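Local coordinates for protein peptide ABC transporter permease (Staphylococcus hominis, PDB 6EXS) that probably imports small peptides as a POT-family membrane transporter, and binds a thioalcohol-conjugated peptide, a precursor of body malodour from the human axilla, at residues A68-S73 and I123-M128; N310-E315 and G459-F464; L341-F346 and I405-E410. All coordinates share one frame; numbering follows the deposited sequence.

All three contacts join helices of a Major Facilitator Superfamily transporter, and they differ in how close they come to the bound thioalcohol-conjugated peptide. Interaction 3 borders the pocket: Cys406 touches the ligand and the side chain of Ile343 is about 4 Å from it. Interactions 1 and 2 stand farther back, with the side chains of Ile70 and Phe464 each about 10 Å from the ligand. No two contacts touch; the centres of interactions 1 and 2 are 29 Å apart, those of interactions 1 and 3 are 25 Å apart, and those of interactions 2 and 3 are 22 Å apart. In sequence, interaction 1 closes before the others open, and interaction 3 is nested inside the loop closed by interaction 2.

Interaction 1 of 3, residues A68-S73 and I123-M128; sequences ALIYMS and IGSGLM. With OLC ((2R)-2,3-dihydroxypropyl (9Z)-octadec-9-enoate), chain C.
Ser73 and Gly126 bring the two segments closest together, their CA atoms 4.4 Å apart, an approach made possible by a glycine that has no side chain to keep them apart. Van der Waals contact is small in scale: Ser73 OG rests 3.3 Å from Gly126 CA, and one turn earlier the CG2 branch of Ile70 meets Ser125 CB at 3.9 Å. A CA-H...O contact adds to this, Gly126 CA lying 3.3 Å from Ser73 O.

The direct polar link starts from the hydroxyl of Ser73. It sits between its own backbone N and carbonyl carbon (chi1 67°), which turns it back over the preceding turn, within reach of Leu69 O and Ile70 O and, across the contact, of Ile122 O just before 123-128. Ser125 OG bonds Ile121 O, within its own helix. A water between the segments adds an indirect link, donating to Ile70 O at 2.7 Å and, weakly, to Ser125 O.

Lipid covers one flank. The monoolein chain passes both segments, its C5 3.8 Å from Leu69 CD2, C11 3.7 Å from Ser73 CB and C12 3.9 Å from Leu127 CG. Close approach at a glycine and a serine, with a lipid chain lying along one side, joins helices 56-72 and 110-137 in the transmembrane bundle of the Major Facilitator Superfamily fold.

Interaction 2 of 3, residues N310-E315 and G459-F464; sequences NIYGLE and GQTNYF
Tyr312 sends its ring toward helix 460-479, with CG anti to the backbone N (chi1 -174°), while in Phe464 CG lies anti to the carbonyl carbon (chi1 -71°), which carries the ring toward the tyrosine with CE2 and CZ leading. The result is a T-shaped pair: the edge of Phe464 points at the face of Tyr312, the ring centroids lie 5.0 Å apart and the planes are turned 70° from each other. Phe464 CE2 stands over the centre of the tyrosine ring, reaching 3.7 Å from Tyr312 CD2.

Gln460 passes alongside Tyr312 in the opposite direction. Its chain turns about the CB-CG bond, and CG makes the touch, 3.4 Å from Tyr312 CD1. The turn also carries the amide back to where Gln460 OE1 lies over the rim of one face of Phe464. Thr461 crosses the tyrosine nearly at a right angle and offers its methyl, CG2, 3.5 Å from Tyr312 OH.

In the fold of this Major Facilitator Superfamily transporter, the contact joins short helix 309-316 to the beginning of helix 460-479. Their local axes stay 12.6 Å apart, a gap bridged by side chains alone. Ile382 of helix 364-389 touches both aromatic residues, and Phe464 forms a second edge-to-face pair with Tyr379. Gly459, with positive phi, separates helix 455-458 from helix 460-479 and serves as N-cap of the latter, where its O accepts a bond from Tyr463 N at 2.8 Å.

Interaction 3 of 3, residues L341-F346 and I405-E410; sequences LFILLF and ICVIGE
Segments 341-346 and 405-410, parts of helices 338-357 and 396-418, cross at -48°, with local axes 9.7 Å apart and Phe342 and Val407 nearest in the backbone, their CA atoms 6.8 Å from each other. Both helices are part of the Major Facilitator Superfamily fold and border the peptide pocket: Ile338, Asn339 and Pro340 line it from the start of the first, Cys406 from the second.

Val407 stands at the centre of the contact and uses its two methyls differently. With CG1 held between the backbone N and carbonyl carbon (chi1 63°), that branch reaches Phe342 CB at 3.6 Å and lies obliquely by the root of the ring. CG2 goes instead to the isoleucine, 3.8 Å from Ile343 CG1, and also brushes Phe342 CB. Phe342 thus meets the valine through its CB and the base of its ring, while its side chain also packs on Val404 and lies near a bound lipid.

Ile343 bridges from the valine to the acid. CG1 lies against Val407, and the chain runs on to place CD1 beside the carboxylate of Glu410; the same side chain also touches Asn159, a pocket residue of helix 147-174. Glu410 comes to this point extended up to its carboxylate, with CG roughly anti to the backbone N (chi1 -158°). Phe298, Trp299 and Gln302 of helix 279-302 pack on this buried side chain. Its two oxygens have different surroundings: OE1 is hydrogen-bonded to ND2 of the pocket residue Asn339, whereas Glu410 OE2 sits 3.4 Å from the methyl carbon Ile343 CD1.

Interaction 1 of 3, residues A68-S73 and I123-M128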
loop_
_atom_site.group_PDB
_atom_site.type_symbol
_atom_site.label_atom_id
_atom_site.label_comp_id
_atom_site.label_asym_id
_atom_site.label_seq_id
_atom_site.Cartn_x
_atom_site.Cartn_y
_atom_site.Cartn_z
ATOM N N ALA A 68 -6.826 -0.262 2.503
ATOM C CA ALA A 68 -7.665 -0.264 1.299
ATOM C C ALA A 68 -8.085 1.162 0.931
ATOM O O ALA A 68 -8.069 1.509 -0.253
ATOM C CB ALA A 68 -8.903 -1.127 1.523
ATOM N N LEU A 69 -8.433 1.997 1.944
ATOM C CA LEU A 69 -8.881 3.373 1.707
ATOM C C LEU A 69 -7.771 4.284 1.242
ATOM O O LEU A 69 -8.029 5.125 0.393
ATOM C CB LEU A 69 -9.634 3.972 2.898
ATOM C CG LEU A 69 -11.065 3.438 3.089
ATOM C CD1 LEU A 69 -11.570 3.719 4.474
ATOM C CD2 LEU A 69 -12.029 4.005 2.052
ATOM N N ILE A 70 -6.535 4.087 1.736
ATOM C CA ILE A 70 -5.367 4.865 1.305
ATOM C C ILE A 70 -5.124 4.704 -0.206
ATOM O O ILE A 70 -4.943 5.704 -0.897
ATOM C CB ILE A 70 -4.110 4.548 2.172
ATOM C CG1 ILE A 70 -4.187 5.308 3.504
ATOM C CG2 ILE A 70 -2.793 4.866 1.416
ATOM C CD1 ILE A 70 -3.502 4.690 4.576
ATOM N N TYR A 71 -5.189 3.452 -0.707
ATOM C CA TYR A 71 -4.995 3.089 -2.110
ATOM C C TYR A 71 -6.186 3.491 -2.989
ATOM O O TYR A 71 -5.965 3.922 -4.121
ATOM C CB TYR A 71 -4.632 1.594 -2.241
ATOM C CG TYR A 71 -3.224 1.300 -1.755
ATOM C CD1 TYR A 71 -2.954 1.137 -0.400
ATOM C CD2 TYR A 71 -2.152 1.262 -2.640
ATOM C CE1 TYR A 71 -1.654 0.950 0.065
ATOM C CE2 TYR A 71 -0.845 1.063 -2.188
ATOM C CZ TYR A 71 -0.602 0.904 -0.831
ATOM O OH TYR A 71 0.676 0.695 -0.358
ATOM N N MET A 72 -7.441 3.396 -2.458
ATOM C CA MET A 72 -8.680 3.791 -3.163
ATOM C C MET A 72 -8.759 5.300 -3.382
ATOM O O MET A 72 -9.197 5.736 -4.442
ATOM C CB MET A 72 -9.929 3.338 -2.390
ATOM C CG MET A 72 -10.508 2.028 -2.854
ATOM S SD MET A 72 -11.692 1.390 -1.648
ATOM C CE MET A 72 -11.597 -0.326 -1.997
ATOM N N SER A 73 -8.339 6.096 -2.387
ATOM C CA SER A 73 -8.372 7.559 -2.463
ATOM C C SER A 73 -7.339 8.180 -3.446
ATOM O O SER A 73 -7.443 9.374 -3.735
ATOM C CB SER A 73 -8.240 8.172 -1.074
ATOM O OG SER A 73 -6.951 7.927 -0.541
ATOM N N ILE A 123 -7.211 10.971 3.249
ATOM C CA ILE A 123 -7.371 12.104 2.342
ATOM C C ILE A 123 -6.021 12.660 1.884
ATOM O O ILE A 123 -5.839 12.882 0.684
ATOM C CB ILE A 123 -8.314 13.197 2.936
ATOM C CG1 ILE A 123 -9.743 12.618 3.099
ATOM C CG2 ILE A 123 -8.314 14.472 2.038
ATOM C CD1 ILE A 123 -10.777 13.572 3.498
ATOM N N GLY A 124 -5.108 12.878 2.833
ATOM C CA GLY A 124 -3.769 13.369 2.549
ATOM C C GLY A 124 -3.002 12.461 1.610
ATOM O O GLY A 124 -2.443 12.947 0.628
ATOM N N SER A 125 -2.989 11.127 1.890
ATOM C CA SER A 125 -2.312 10.099 1.080
ATOM C C SER A 125 -2.882 9.992 -0.352
ATOM O O SER A 125 -2.115 9.881 -1.305
ATOM C CB SER A 125 -2.319 8.741 1.776
ATOM O OG SER A 125 -1.707 8.813 3.058
ATOM N N GLY A 126 -4.198 10.090 -0.501
ATOM C CA GLY A 126 -4.829 10.080 -1.816
ATOM C C GLY A 126 -4.396 11.266 -2.648
ATOM O O GLY A 126 -4.279 11.154 -3.865
ATOM N N LEU A 127 -4.093 12.399 -1.981
ATOM C CA LEU A 127 -3.624 13.635 -2.609
ATOM C C LEU A 127 -2.110 13.631 -2.872
ATOM O O LEU A 127 -1.666 14.087 -3.925
ATOM C CB LEU A 127 -3.998 14.859 -1.753
ATOM C CG LEU A 127 -5.447 15.343 -1.796
ATOM C CD1 LEU A 127 -5.680 16.391 -0.738
ATOM C CD2 LEU A 127 -5.795 15.934 -3.161
ATOM N N MET A 128 -1.323 13.151 -1.906
ATOM C CA MET A 128 0.119 13.139 -2.018
ATOM C C MET A 128 0.670 11.968 -2.815
ATOM O O MET A 128 1.507 12.202 -3.691
ATOM C CB MET A 128 0.776 13.212 -0.631
ATOM C CG MET A 128 2.225 13.628 -0.674
ATOM S SD MET A 128 2.983 13.494 0.947
ATOM C CE MET A 128 4.700 13.595 0.507
HETATM C C10 OLC C . -10.666 11.901 -1.714
HETATM C C9 OLC C . -11.582 11.212 -1.043
HETATM C C11 OLC C . -9.181 11.673 -1.753
HETATM C C8 OLC C . -11.369 10.025 -0.148
HETATM C C24 OLC C . -15.226 6.241 -9.037
HETATM C C12 OLC C . -8.411 12.862 -2.306
HETATM C C7 OLC C . -12.408 8.922 -0.355
HETATM C C6 OLC C . -11.824 7.521 -0.254
HETATM C C5 OLC C . -12.701 6.406 -0.809
HETATM C C4 OLC C . -12.980 6.472 -2.302
HETATM C C3 OLC C . -13.355 5.124 -2.898
HETATM C C2 OLC C . -14.159 5.213 -4.194
HETATM C C21 OLC C . -13.943 7.386 -7.185
HETATM C C1 OLC C . -13.482 5.926 -5.329
HETATM C C22 OLC C . -13.871 6.658 -8.508
HETATM O O19 OLC C . -12.291 6.010 -5.478
HETATM O O25 OLC C . -15.110 5.719 -10.356
HETATM O O23 OLC C . -13.253 7.528 -9.453
HETATM O O20 OLC C . -14.387 6.450 -6.171
HETATM O O HOH W 1 -3.101 7.175 -2.255
#

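Interaction 2 of 3, residues N310-E315 and G459-F464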
loop_
_atom_site.group_PDB
_atom_site.type_symbol
_atom_site.label_atom_id
_atom_site.label_comp_id
_atom_site.label_asym_id
_atom_site.label_seq_id
_atom_site.Cartn_x
_atom_site.Cartn_y
_atom_site.Cartn_z
ATOM N N ASN A 310 1.804 -11.064 12.507
ATOM C CA ASN A 310 2.508 -10.423 13.628
ATOM C C ASN A 310 1.874 -10.704 15.023
ATOM O O ASN A 310 2.616 -10.941 15.983
ATOM C CB ASN A 310 2.670 -8.912 13.381
ATOM C CG ASN A 310 1.416 -8.149 13.028
ATOM O OD1 ASN A 310 0.398 -8.711 12.619
ATOM N ND2 ASN A 310 1.481 -6.829 13.148
ATOM N N ILE A 311 0.513 -10.658 15.133
ATOM C CA ILE A 311 -0.227 -10.957 16.369
ATOM C C ILE A 311 -0.061 -12.453 16.683
ATOM O O ILE A 311 0.103 -12.818 17.846
ATOM C CB ILE A 311 -1.721 -10.540 16.309
ATOM C CG1 ILE A 311 -1.895 -9.030 16.041
ATOM C CG2 ILE A 311 -2.461 -10.956 17.594
ATOM C CD1 ILE A 311 -3.388 -8.574 15.904
ATOM N N TYR A 312 -0.080 -13.309 15.632
ATOM C CA TYR A 312 0.130 -14.758 15.753
ATOM C C TYR A 312 1.537 -15.041 16.277
ATOM O O TYR A 312 1.692 -15.884 17.149
ATOM C CB TYR A 312 -0.101 -15.471 14.410
ATOM C CG TYR A 312 -0.034 -16.983 14.492
ATOM C CD1 TYR A 312 -1.037 -17.713 15.127
ATOM C CD2 TYR A 312 1.017 -17.687 13.911
ATOM C CE1 TYR A 312 -1.002 -19.107 15.169
ATOM C CE2 TYR A 312 1.074 -19.079 13.966
ATOM C CZ TYR A 312 0.060 -19.786 14.592
ATOM O OH TYR A 312 0.108 -21.156 14.638
ATOM N N GLY A 313 2.529 -14.308 15.777
ATOM C CA GLY A 313 3.907 -14.423 16.230
ATOM C C GLY A 313 4.042 -14.007 17.683
ATOM O O GLY A 313 4.633 -14.737 18.483
ATOM N N LEU A 314 3.455 -12.843 18.045
ATOM C CA LEU A 314 3.464 -12.297 19.408
ATOM C C LEU A 314 2.788 -13.231 20.422
ATOM O O LEU A 314 3.289 -13.409 21.543
ATOM C CB LEU A 314 2.800 -10.891 19.412
ATOM C CG LEU A 314 2.701 -10.116 20.738
ATOM C CD1 LEU A 314 4.072 -9.861 21.361
ATOM C CD2 LEU A 314 2.029 -8.801 20.534
ATOM N N GLU A 315 1.672 -13.847 20.016
ATOM C CA GLU A 315 0.875 -14.716 20.882
ATOM C C GLU A 315 1.265 -16.195 20.888
ATOM O O GLU A 315 1.028 -16.864 21.889
ATOM C CB GLU A 315 -0.615 -14.582 20.540
ATOM C CG GLU A 315 -1.198 -13.232 20.896
ATOM C CD GLU A 315 -2.641 -13.037 20.481
ATOM O OE1 GLU A 315 -3.207 -13.936 19.816
ATOM O OE2 GLU A 315 -3.198 -11.961 20.797
ATOM N N GLY A 459 -10.591 -21.154 13.090
ATOM C CA GLY A 459 -9.422 -21.447 13.907
ATOM C C GLY A 459 -8.234 -20.882 13.155
ATOM O O GLY A 459 -8.135 -21.073 11.935
ATOM N N GLN A 460 -7.350 -20.145 13.859
ATOM C CA GLN A 460 -6.185 -19.458 13.290
ATOM C C GLN A 460 -5.320 -20.344 12.366
ATOM O O GLN A 460 -4.964 -19.895 11.273
ATOM C CB GLN A 460 -5.346 -18.795 14.398
ATOM C CG GLN A 460 -4.171 -17.943 13.916
ATOM C CD GLN A 460 -4.525 -16.665 13.194
ATOM O OE1 GLN A 460 -4.799 -16.659 11.987
ATOM N NE2 GLN A 460 -4.420 -15.540 13.890
ATOM N N THR A 461 -5.013 -21.588 12.781
ATOM C CA THR A 461 -4.209 -22.534 11.989
ATOM C C THR A 461 -4.930 -23.021 10.733
ATOM O O THR A 461 -4.305 -23.120 9.674
ATOM C CB THR A 461 -3.707 -23.703 12.838
ATOM O OG1 THR A 461 -4.801 -24.221 13.594
ATOM C CG2 THR A 461 -2.576 -23.303 13.757
ATOM N N ASN A 462 -6.236 -23.337 10.850
ATOM C CA ASN A 462 -7.052 -23.786 9.720
ATOM C C ASN A 462 -7.229 -22.646 8.735
ATOM O O ASN A 462 -7.281 -22.902 7.533
ATOM C CB ASN A 462 -8.411 -24.303 10.177
ATOM C CG ASN A 462 -8.388 -25.479 11.124
ATOM O OD1 ASN A 462 -7.345 -26.069 11.436
ATOM N ND2 ASN A 462 -9.565 -25.841 11.609
ATOM N N TYR A 463 -7.282 -21.386 9.242
ATOM C CA TYR A 463 -7.387 -20.160 8.442
ATOM C C TYR A 463 -6.150 -20.002 7.513
ATOM O O TYR A 463 -6.328 -19.737 6.331
ATOM C CB TYR A 463 -7.583 -18.944 9.368
ATOM C CG TYR A 463 -7.486 -17.586 8.700
ATOM C CD1 TYR A 463 -6.266 -16.912 8.620
ATOM C CD2 TYR A 463 -8.624 -16.935 8.225
ATOM C CE1 TYR A 463 -6.175 -15.646 8.042
ATOM C CE2 TYR A 463 -8.549 -15.656 7.669
ATOM C CZ TYR A 463 -7.318 -15.023 7.566
ATOM O OH TYR A 463 -7.222 -13.771 7.018
ATOM N N PHE A 464 -4.924 -20.190 8.041
ATOM C CA PHE A 464 -3.684 -20.115 7.263
ATOM C C PHE A 464 -3.637 -21.204 6.184
ATOM O O PHE A 464 -3.226 -20.917 5.057
ATOM C CB PHE A 464 -2.434 -20.222 8.163
ATOM C CG PHE A 464 -2.120 -19.042 9.058
ATOM C CD1 PHE A 464 -1.952 -17.769 8.526
ATOM C CD2 PHE A 464 -1.889 -19.222 10.416
ATOM C CE1 PHE A 464 -1.638 -16.686 9.351
ATOM C CE2 PHE A 464 -1.557 -18.141 11.237
ATOM C CZ PHE A 464 -1.446 -16.879 10.703
#

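Interaction 3 of 3, residues L341-F346 and I405-E410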
loop_
_atom_site.group_PDB
_atom_site.type_symbol
_atom_site.label_atom_id
_atom_site.label_comp_id
_atom_site.label_asym_id
_atom_site.label_seq_id
_atom_site.Cartn_x
_atom_site.Cartn_y
_atom_site.Cartn_z
ATOM N N LEU A 341 13.480 -4.875 4.182
ATOM C CA LEU A 341 14.898 -5.263 4.211
ATOM C C LEU A 341 15.238 -6.195 3.037
ATOM O O LEU A 341 16.232 -5.958 2.341
ATOM C CB LEU A 341 15.292 -5.925 5.544
ATOM C CG LEU A 341 16.737 -6.464 5.644
ATOM C CD1 LEU A 341 17.754 -5.333 5.658
ATOM C CD2 LEU A 341 16.913 -7.348 6.858
ATOM N N PHE A 342 14.408 -7.232 2.807
ATOM C CA PHE A 342 14.614 -8.192 1.713
ATOM C C PHE A 342 14.434 -7.565 0.335
ATOM O O PHE A 342 15.139 -7.957 -0.594
ATOM C CB PHE A 342 13.747 -9.440 1.896
ATOM C CG PHE A 342 14.393 -10.443 2.823
ATOM C CD1 PHE A 342 14.438 -10.220 4.198
ATOM C CD2 PHE A 342 14.985 -11.596 2.322
ATOM C CE1 PHE A 342 15.073 -11.125 5.050
ATOM C CE2 PHE A 342 15.609 -12.511 3.179
ATOM C CZ PHE A 342 15.652 -12.268 4.536
ATOM N N ILE A 343 13.529 -6.567 0.209
ATOM C CA ILE A 343 13.339 -5.828 -1.038
ATOM C C ILE A 343 14.632 -5.052 -1.299
ATOM O O ILE A 343 15.197 -5.188 -2.373
ATOM C CB ILE A 343 12.071 -4.924 -1.021
ATOM C CG1 ILE A 343 10.783 -5.782 -1.014
ATOM C CG2 ILE A 343 12.068 -3.962 -2.232
ATOM C CD1 ILE A 343 9.537 -5.043 -0.693
ATOM N N LEU A 344 15.134 -4.309 -0.296
ATOM C CA LEU A 344 16.375 -3.540 -0.403
ATOM C C LEU A 344 17.587 -4.390 -0.773
ATOM O O LEU A 344 18.369 -3.987 -1.632
ATOM C CB LEU A 344 16.650 -2.721 0.878
ATOM C CG LEU A 344 15.816 -1.452 1.079
ATOM C CD1 LEU A 344 15.794 -1.058 2.530
ATOM C CD2 LEU A 344 16.328 -0.301 0.248
ATOM N N LEU A 345 17.727 -5.570 -0.165
ATOM C CA LEU A 345 18.872 -6.445 -0.438
ATOM C C LEU A 345 18.773 -7.228 -1.735
ATOM O O LEU A 345 19.796 -7.414 -2.395
ATOM C CB LEU A 345 19.116 -7.452 0.714
ATOM C CG LEU A 345 19.358 -6.932 2.130
ATOM C CD1 LEU A 345 19.240 -8.063 3.131
ATOM C CD2 LEU A 345 20.696 -6.226 2.251
ATOM N N PHE A 346 17.577 -7.737 -2.081
ATOM C CA PHE A 346 17.467 -8.634 -3.225
ATOM C C PHE A 346 16.684 -8.114 -4.451
ATOM O O PHE A 346 16.708 -8.813 -5.466
ATOM C CB PHE A 346 16.923 -9.992 -2.758
ATOM C CG PHE A 346 17.746 -10.567 -1.622
ATOM C CD1 PHE A 346 19.051 -11.007 -1.837
ATOM C CD2 PHE A 346 17.239 -10.621 -0.330
ATOM C CE1 PHE A 346 19.823 -11.510 -0.780
ATOM C CE2 PHE A 346 18.014 -11.125 0.727
ATOM C CZ PHE A 346 19.294 -11.573 0.494
ATOM N N ILE A 405 9.390 -16.019 2.784
ATOM C CA ILE A 405 8.828 -16.708 1.611
ATOM C C ILE A 405 7.905 -15.761 0.829
ATOM O O ILE A 405 7.984 -15.692 -0.400
ATOM C CB ILE A 405 8.172 -18.075 1.963
ATOM C CG1 ILE A 405 9.213 -19.046 2.583
ATOM C CG2 ILE A 405 7.486 -18.711 0.724
ATOM C CD1 ILE A 405 8.604 -20.162 3.464
ATOM N N CYS A 406 7.092 -14.981 1.552
ATOM C CA CYS A 406 6.172 -14.014 0.955
ATOM C C CYS A 406 6.876 -12.879 0.192
ATOM O O CYS A 406 6.435 -12.516 -0.903
ATOM C CB CYS A 406 5.204 -13.467 1.995
ATOM S SG CYS A 406 3.679 -12.818 1.283
ATOM N N VAL A 407 7.951 -12.314 0.777
ATOM C CA VAL A 407 8.704 -11.228 0.147
ATOM C C VAL A 407 9.476 -11.745 -1.098
ATOM O O VAL A 407 9.544 -11.018 -2.082
ATOM C CB VAL A 407 9.577 -10.412 1.135
ATOM C CG1 VAL A 407 10.668 -11.260 1.784
ATOM C CG2 VAL A 407 10.166 -9.173 0.464
ATOM N N ILE A 408 9.968 -13.015 -1.084
ATOM C CA ILE A 408 10.625 -13.628 -2.253
ATOM C C ILE A 408 9.611 -13.674 -3.424
ATOM O O ILE A 408 9.992 -13.442 -4.576
ATOM C CB ILE A 408 11.296 -15.006 -1.945
ATOM C CG1 ILE A 408 12.531 -14.828 -1.038
ATOM C CG2 ILE A 408 11.687 -15.744 -3.244
ATOM C CD1 ILE A 408 12.965 -16.090 -0.333
ATOM N N GLY A 409 8.338 -13.909 -3.090
ATOM C CA GLY A 409 7.223 -13.889 -4.025
ATOM C C GLY A 409 6.935 -12.490 -4.547
ATOM O O GLY A 409 6.617 -12.325 -5.728
ATOM N N GLU A 410 7.087 -11.462 -3.684
ATOM C CA GLU A 410 6.887 -10.050 -4.049
ATOM C C GLU A 410 7.920 -9.579 -5.084
ATOM O O GLU A 410 7.587 -8.777 -5.959
ATOM C CB GLU A 410 6.928 -9.144 -2.808
ATOM C CG GLU A 410 6.233 -7.817 -3.026
ATOM C CD GLU A 410 6.179 -6.902 -1.824
ATOM O OE1 GLU A 410 5.802 -7.371 -0.726
ATOM O OE2 GLU A 410 6.431 -5.690 -2.002
#